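Local coordinates for endo-1,4-beta-xylanase from Pseudoalteromonas haloplanktis, a protein that hydrolyses internal beta-1,4 linkages of xylan as a cold-adapted family 8 glycoside hydrolase, and probably also cleaves those of related beta-glucans, in two crystal structures: PDB 1XWQ (chain A, 1.88 Å), residues 78-83 and 147-152; PDB 1XWT (chain B, 1.30 Å), residues 78-83 and 147-152. Both blocks share one frame: the second was fitted to the first on N, CA, C and O of the twelve residues, RMSD 0.10 Å. Numbering follows each deposited sequence.

Structure 1 (1XWQ); sequences QGQSWG and EYFAFA. Engineered in segment 78-83: Gln78 (natural residue Glu). With XYP (beta-D-xylopyranose), chain C.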
loop_
_atom_site.group_PDB
_atom_site.type_symbol
_atom_site.label_atom_id
_atom_site.label_comp_id
_atom_site.label_asym_id
_atom_site.label_seq_id
_atom_site.Cartn_x
_atom_site.Cartn_y
_atom_site.Cartn_z
ATOM N N GLN A 78 3.529 -1.603 -8.044
ATOM C CA GLN A 78 2.783 -1.039 -6.940
ATOM C C GLN A 78 1.287 -0.861 -7.279
ATOM O O GLN A 78 0.422 -1.417 -6.592
ATOM C CB GLN A 78 3.452 0.266 -6.524
ATOM C CG GLN A 78 2.633 1.148 -5.665
ATOM C CD GLN A 78 3.217 2.527 -5.587
ATOM O OE1 GLN A 78 2.870 3.401 -6.396
ATOM N NE2 GLN A 78 4.121 2.738 -4.624
ATOM N N GLY A 79 0.991 -0.118 -8.346
ATOM C CA GLY A 79 -0.385 0.069 -8.784
ATOM C C GLY A 79 -1.066 -1.214 -9.236
ATOM O O GLY A 79 -2.249 -1.437 -8.945
ATOM N N GLN A 80 -0.319 -2.070 -9.933
ATOM C CA GLN A 80 -0.842 -3.355 -10.404
ATOM C C GLN A 80 -1.309 -4.227 -9.242
ATOM O O GLN A 80 -2.409 -4.781 -9.264
ATOM C CB GLN A 80 0.229 -4.101 -11.214
ATOM C CG GLN A 80 -0.315 -5.215 -12.115
ATOM C CD GLN A 80 -1.006 -4.686 -13.368
ATOM O OE1 GLN A 80 -1.083 -3.477 -13.583
ATOM N NE2 GLN A 80 -1.499 -5.593 -14.199
ATOM N N SER A 81 -0.461 -4.325 -8.219
ATOM C CA SER A 81 -0.728 -5.178 -7.072
ATOM C C SER A 81 -1.864 -4.621 -6.207
ATOM O O SER A 81 -2.687 -5.378 -5.687
ATOM C CB SER A 81 0.550 -5.343 -6.252
ATOM O OG SER A 81 0.975 -4.122 -5.676
ATOM N N TRP A 82 -1.904 -3.301 -6.061
ATOM C CA TRP A 82 -3.024 -2.630 -5.395
ATOM C C TRP A 82 -4.341 -2.875 -6.117
ATOM O O TRP A 82 -5.376 -3.075 -5.478
ATOM C CB TRP A 82 -2.791 -1.128 -5.337
ATOM C CG TRP A 82 -1.779 -0.697 -4.333
ATOM C CD1 TRP A 82 -1.314 -1.409 -3.260
ATOM C CD2 TRP A 82 -1.108 0.559 -4.304
ATOM N NE1 TRP A 82 -0.382 -0.669 -2.572
ATOM C CE2 TRP A 82 -0.243 0.548 -3.187
ATOM C CE3 TRP A 82 -1.150 1.708 -5.112
ATOM C CZ2 TRP A 82 0.567 1.640 -2.857
ATOM C CZ3 TRP A 82 -0.348 2.784 -4.789
ATOM C CH2 TRP A 82 0.495 2.746 -3.659
ATOM N N GLY A 83 -4.296 -2.830 -7.446
ATOM C CA GLY A 83 -5.478 -3.045 -8.268
ATOM C C GLY A 83 -6.060 -4.427 -8.039
ATOM O O GLY A 83 -7.285 -4.584 -7.893
ATOM N N GLU A 147 4.900 -7.802 -2.261
ATOM C CA GLU A 147 4.131 -7.997 -1.024
ATOM C C GLU A 147 2.626 -8.033 -1.284
ATOM O O GLU A 147 1.931 -8.946 -0.843
ATOM C CB GLU A 147 4.451 -6.906 -0.003
ATOM C CG GLU A 147 5.810 -7.063 0.650
ATOM C CD GLU A 147 6.063 -6.024 1.726
ATOM O OE1 GLU A 147 5.755 -4.824 1.499
ATOM O OE2 GLU A 147 6.570 -6.416 2.793
ATOM N N TYR A 148 2.125 -7.032 -1.999
ATOM C CA TYR A 148 0.702 -6.972 -2.313
ATOM C C TYR A 148 0.272 -8.049 -3.319
ATOM O O TYR A 148 -0.872 -8.510 -3.264
ATOM C CB TYR A 148 0.311 -5.576 -2.812
ATOM C CG TYR A 148 -0.151 -4.623 -1.730
ATOM C CD1 TYR A 148 -1.495 -4.574 -1.356
ATOM C CD2 TYR A 148 0.748 -3.767 -1.085
ATOM C CE1 TYR A 148 -1.941 -3.701 -0.387
ATOM C CE2 TYR A 148 0.311 -2.888 -0.091
ATOM C CZ TYR A 148 -1.041 -2.864 0.250
ATOM O OH TYR A 148 -1.518 -2.007 1.216
ATOM N N PHE A 149 1.166 -8.448 -4.229
ATOM C CA PHE A 149 0.844 -9.542 -5.163
ATOM C C PHE A 149 0.563 -10.812 -4.368
ATOM O O PHE A 149 -0.438 -11.489 -4.607
ATOM C CB PHE A 149 1.988 -9.836 -6.139
ATOM C CG PHE A 149 2.079 -8.890 -7.327
ATOM C CD1 PHE A 149 0.946 -8.492 -8.038
ATOM C CD2 PHE A 149 3.323 -8.429 -7.747
ATOM C CE1 PHE A 149 1.055 -7.636 -9.143
ATOM C CE2 PHE A 149 3.444 -7.571 -8.855
ATOM C CZ PHE A 149 2.307 -7.172 -9.547
ATOM N N ALA A 150 1.456 -11.123 -3.426
ATOM C CA ALA A 150 1.340 -12.331 -2.613
ATOM C C ALA A 150 0.057 -12.288 -1.793
ATOM O O ALA A 150 -0.678 -13.280 -1.726
ATOM C CB ALA A 150 2.554 -12.474 -1.691
ATOM N N PHE A 151 -0.195 -11.132 -1.174
ATOM C CA PHE A 151 -1.404 -10.925 -0.383
ATOM C C PHE A 151 -2.664 -11.124 -1.233
ATOM O O PHE A 151 -3.582 -11.851 -0.843
ATOM C CB PHE A 151 -1.399 -9.534 0.278
ATOM C CG PHE A 151 -2.647 -9.238 1.069
ATOM C CD1 PHE A 151 -2.853 -9.818 2.324
ATOM C CD2 PHE A 151 -3.628 -8.403 0.547
ATOM C CE1 PHE A 151 -4.010 -9.555 3.047
ATOM C CE2 PHE A 151 -4.788 -8.127 1.266
ATOM C CZ PHE A 151 -4.978 -8.702 2.516
ATOM N N ALA A 152 -2.698 -10.484 -2.395
ATOM C CA ALA A 152 -3.862 -10.563 -3.275
ATOM C C ALA A 152 -4.114 -11.997 -3.761
ATOM O O ALA A 152 -5.267 -12.465 -3.785
ATOM C CB ALA A 152 -3.702 -9.604 -4.454
HETATM C C1 XYP C . 4.314 8.572 -6.535
HETATM C C2 XYP C . 4.419 7.295 -7.323
HETATM C C3 XYP C . 4.487 6.064 -6.425
HETATM C C4 XYP C . 5.479 6.247 -5.275
HETATM C C5 XYP C . 5.223 7.595 -4.609
HETATM O O2 XYP C . 3.307 7.183 -8.181
HETATM O O3 XYP C . 4.837 4.963 -7.234
HETATM O O4 XYP C . 5.351 5.216 -4.315
HETATM O O5 XYP C . 5.287 8.630 -5.582
#
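OE1 of the engineered Gln78 has two hydrogen-bond partners: O3 of a bound xylose unit donates to it at 2.6 Å, and Tyr380 OH is the second. NE2 of Gln78 gives an almost straight bond to O4 of the same sugar, at 2.8 Å. CG stands anti to the backbone N (chi1 164°) and the chain runs on extended to the sugar, which Asp281 and Arg76 also hold. OE1 of Gln78 also lies 3.7 Å from CH2 of Trp82. The carbonyl O of Gln78 takes the backbone bond from Trp82 N and lies over one face of the indole. The Trp82 edge points at the face of Tyr148 in a T-shaped pair, with Trp82 NE1 3.4 Å from Tyr148 CE2 and planes at 89°. Ser81 CB makes a CH-pi contact over Phe149, 3.8 Å from the ring centroid. Gln80 brushes that ring with its aliphatic part, while its NE2 bonds to Leu99 O. Helices 77-89 and 143-160 pack nearly parallel, consistent with the (alpha/alpha)6 barrel of family 8.

Structure 1 against structure 2
The amide of Gln78(A), an engineered residue, and the carboxylate of Glu78(B) leave the same CB in different directions. Chi1 is 164° in Gln78(A) and -81° in Glu78(B). CG, CD and OE1 of Gln78(A) therefore have no counterpart in Glu78(B), and neither do CG, CD and OE2 of Glu78(B) in Gln78(A). The ends come together at one atom: NE2 of Gln78(A) and OE1 of Glu78(B) are 1.1 Å apart after superposition. An N-H donor in one structure thus has a carboxylate oxygen near its place in the other. The touch on the indole is kept, from OE1 of Gln78(A) to CH2 of Trp82(A) at 3.7 Å and from OE1 of Glu78(B) to CH2 of Trp82(B) at 3.8 Å. Gln80(A), Tyr148(A), Phe149(A) and their counterparts in chain B keep their places within the error. The xylose unit is modelled in structure 1 alone, so its two bonds to Gln78(A) have no equivalent at Glu78(B). The chains also differ at Asp281(A) against Asn281(B), and Asp281(A) OD1 bonds to that sugar.

Structure 2 (1XWT); sequences EGQSWG and EYFAFA. It carries 1 engineered substitution outside these segments.
The carbonyl O of Glu78 takes the backbone bond from Trp82 N at 2.9 Å and also lies over one face of the indole. CB of Glu78 points away from helix 143-160. The residue's CG stands anti to the carbonyl carbon (chi1 -81°), and the chain then runs on extended. This brings OE1 of Glu78 to 3.8 Å from CH2 of Trp82. The side chain also touches Ala142 and Tyr203 of loops and Tyr380 of helix 379-392. The Trp82 edge points at the face of Tyr148 in a T-shaped pair, with Trp82 NE1 3.3 Å from Tyr148 CE2 and planes at 85°. Ser81 CB makes a CH-pi contact over Phe149, 3.8 Å from the ring centroid. Gln80 brushes that ring with its aliphatic part, while its NE2 bonds to Leu99 O.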
loop_
_atom_site.group_PDB
_atom_site.type_symbol
_atom_site.label_atom_id
_atom_site.label_comp_id
_atom_site.label_asym_id
_atom_site.label_seq_id
_atom_site.Cartn_x
_atom_site.Cartn_y
_atom_site.Cartn_z
ATOM N N GLU B 78 3.494 -1.451 -8.040
ATOM C CA GLU B 78 2.675 -1.040 -6.922
ATOM C C GLU B 78 1.226 -0.875 -7.381
ATOM O O GLU B 78 0.328 -1.491 -6.840
ATOM C CB GLU B 78 3.210 0.240 -6.281
ATOM C CG GLU B 78 4.363 -0.043 -5.330
ATOM C CD GLU B 78 5.109 1.178 -4.829
ATOM O OE1 GLU B 78 4.832 2.305 -5.292
ATOM O OE2 GLU B 78 6.007 1.021 -3.956
ATOM N N GLY B 79 0.986 -0.074 -8.410
ATOM C CA GLY B 79 -0.378 0.142 -8.889
ATOM C C GLY B 79 -1.071 -1.145 -9.318
ATOM O O GLY B 79 -2.258 -1.341 -9.059
ATOM N N GLN B 80 -0.336 -2.006 -10.011
ATOM C CA GLN B 80 -0.856 -3.291 -10.473
ATOM C C GLN B 80 -1.328 -4.162 -9.280
ATOM O O GLN B 80 -2.449 -4.734 -9.293
ATOM C CB GLN B 80 0.211 -4.014 -11.311
ATOM C CG GLN B 80 -0.305 -5.138 -12.185
ATOM C CD GLN B 80 -0.969 -4.655 -13.470
ATOM O OE1 GLN B 80 -1.080 -3.444 -13.704
ATOM N NE2 GLN B 80 -1.410 -5.598 -14.308
ATOM N N SER B 81 -0.469 -4.276 -8.262
ATOM C CA SER B 81 -0.745 -5.121 -7.097
ATOM C C SER B 81 -1.877 -4.538 -6.239
ATOM O O SER B 81 -2.681 -5.271 -5.674
ATOM C CB SER B 81 0.539 -5.333 -6.273
ATOM O OG SER B 81 0.954 -4.135 -5.605
ATOM N N TRP B 82 -1.914 -3.218 -6.113
ATOM C CA TRP B 82 -2.997 -2.552 -5.405
ATOM C C TRP B 82 -4.316 -2.767 -6.134
ATOM O O TRP B 82 -5.340 -2.992 -5.487
ATOM C CB TRP B 82 -2.700 -1.050 -5.266
ATOM C CG TRP B 82 -1.510 -0.734 -4.413
ATOM C CD1 TRP B 82 -0.996 -1.495 -3.399
ATOM C CD2 TRP B 82 -0.718 0.456 -4.452
ATOM N NE1 TRP B 82 0.091 -0.868 -2.831
ATOM C CE2 TRP B 82 0.290 0.324 -3.467
ATOM C CE3 TRP B 82 -0.712 1.605 -5.264
ATOM C CZ2 TRP B 82 1.248 1.315 -3.237
ATOM C CZ3 TRP B 82 0.238 2.581 -5.034
ATOM C CH2 TRP B 82 1.219 2.416 -4.039
ATOM N N GLY B 83 -4.323 -2.705 -7.467
ATOM C CA GLY B 83 -5.517 -2.967 -8.266
ATOM C C GLY B 83 -6.042 -4.374 -8.061
ATOM O O GLY B 83 -7.241 -4.585 -7.938
ATOM N N GLU B 147 4.881 -7.862 -2.167
ATOM C CA GLU B 147 4.132 -8.124 -0.954
ATOM C C GLU B 147 2.640 -8.114 -1.203
ATOM O O GLU B 147 1.921 -9.013 -0.749
ATOM C CB GLU B 147 4.482 -7.104 0.138
ATOM C CG GLU B 147 5.924 -7.175 0.622
ATOM C CD GLU B 147 6.235 -6.199 1.735
ATOM O OE1 GLU B 147 5.877 -4.998 1.587
ATOM O OE2 GLU B 147 6.766 -6.613 2.788
ATOM N N TYR B 148 2.143 -7.093 -1.916
ATOM C CA TYR B 148 0.720 -7.032 -2.241
ATOM C C TYR B 148 0.307 -8.110 -3.259
ATOM O O TYR B 148 -0.808 -8.618 -3.170
ATOM C CB TYR B 148 0.311 -5.645 -2.747
ATOM C CG TYR B 148 -0.073 -4.639 -1.684
ATOM C CD1 TYR B 148 -1.383 -4.518 -1.264
ATOM C CD2 TYR B 148 0.865 -3.795 -1.099
ATOM C CE1 TYR B 148 -1.761 -3.578 -0.350
ATOM C CE2 TYR B 148 0.479 -2.829 -0.166
ATOM C CZ TYR B 148 -0.843 -2.745 0.232
ATOM O OH TYR B 148 -1.293 -1.803 1.153
ATOM N N PHE B 149 1.171 -8.461 -4.224
ATOM C CA PHE B 149 0.814 -9.546 -5.124
ATOM C C PHE B 149 0.576 -10.827 -4.303
ATOM O O PHE B 149 -0.422 -11.546 -4.538
ATOM C CB PHE B 149 1.916 -9.851 -6.156
ATOM C CG PHE B 149 2.053 -8.852 -7.331
ATOM C CD1 PHE B 149 0.949 -8.389 -8.041
ATOM C CD2 PHE B 149 3.321 -8.462 -7.773
ATOM C CE1 PHE B 149 1.126 -7.543 -9.148
ATOM C CE2 PHE B 149 3.470 -7.641 -8.870
ATOM C CZ PHE B 149 2.383 -7.183 -9.554
ATOM N N ALA B 150 1.506 -11.163 -3.393
ATOM C CA ALA B 150 1.355 -12.392 -2.597
ATOM C C ALA B 150 0.073 -12.360 -1.769
ATOM O O ALA B 150 -0.683 -13.342 -1.716
ATOM C CB ALA B 150 2.561 -12.589 -1.694
ATOM N N PHE B 151 -0.170 -11.221 -1.130
ATOM C CA PHE B 151 -1.388 -11.025 -0.342
ATOM C C PHE B 151 -2.636 -11.224 -1.206
ATOM O O PHE B 151 -3.548 -11.973 -0.839
ATOM C CB PHE B 151 -1.372 -9.629 0.304
ATOM C CG PHE B 151 -2.611 -9.308 1.102
ATOM C CD1 PHE B 151 -2.817 -9.872 2.363
ATOM C CD2 PHE B 151 -3.585 -8.477 0.581
ATOM C CE1 PHE B 151 -3.970 -9.618 3.077
ATOM C CE2 PHE B 151 -4.729 -8.175 1.304
ATOM C CZ PHE B 151 -4.938 -8.761 2.552
ATOM N N ALA B 152 -2.699 -10.528 -2.335
ATOM C CA ALA B 152 -3.862 -10.590 -3.211
ATOM C C ALA B 152 -4.088 -12.025 -3.737
ATOM O O ALA B 152 -5.242 -12.497 -3.789
ATOM C CB ALA B 152 -3.720 -9.585 -4.362
#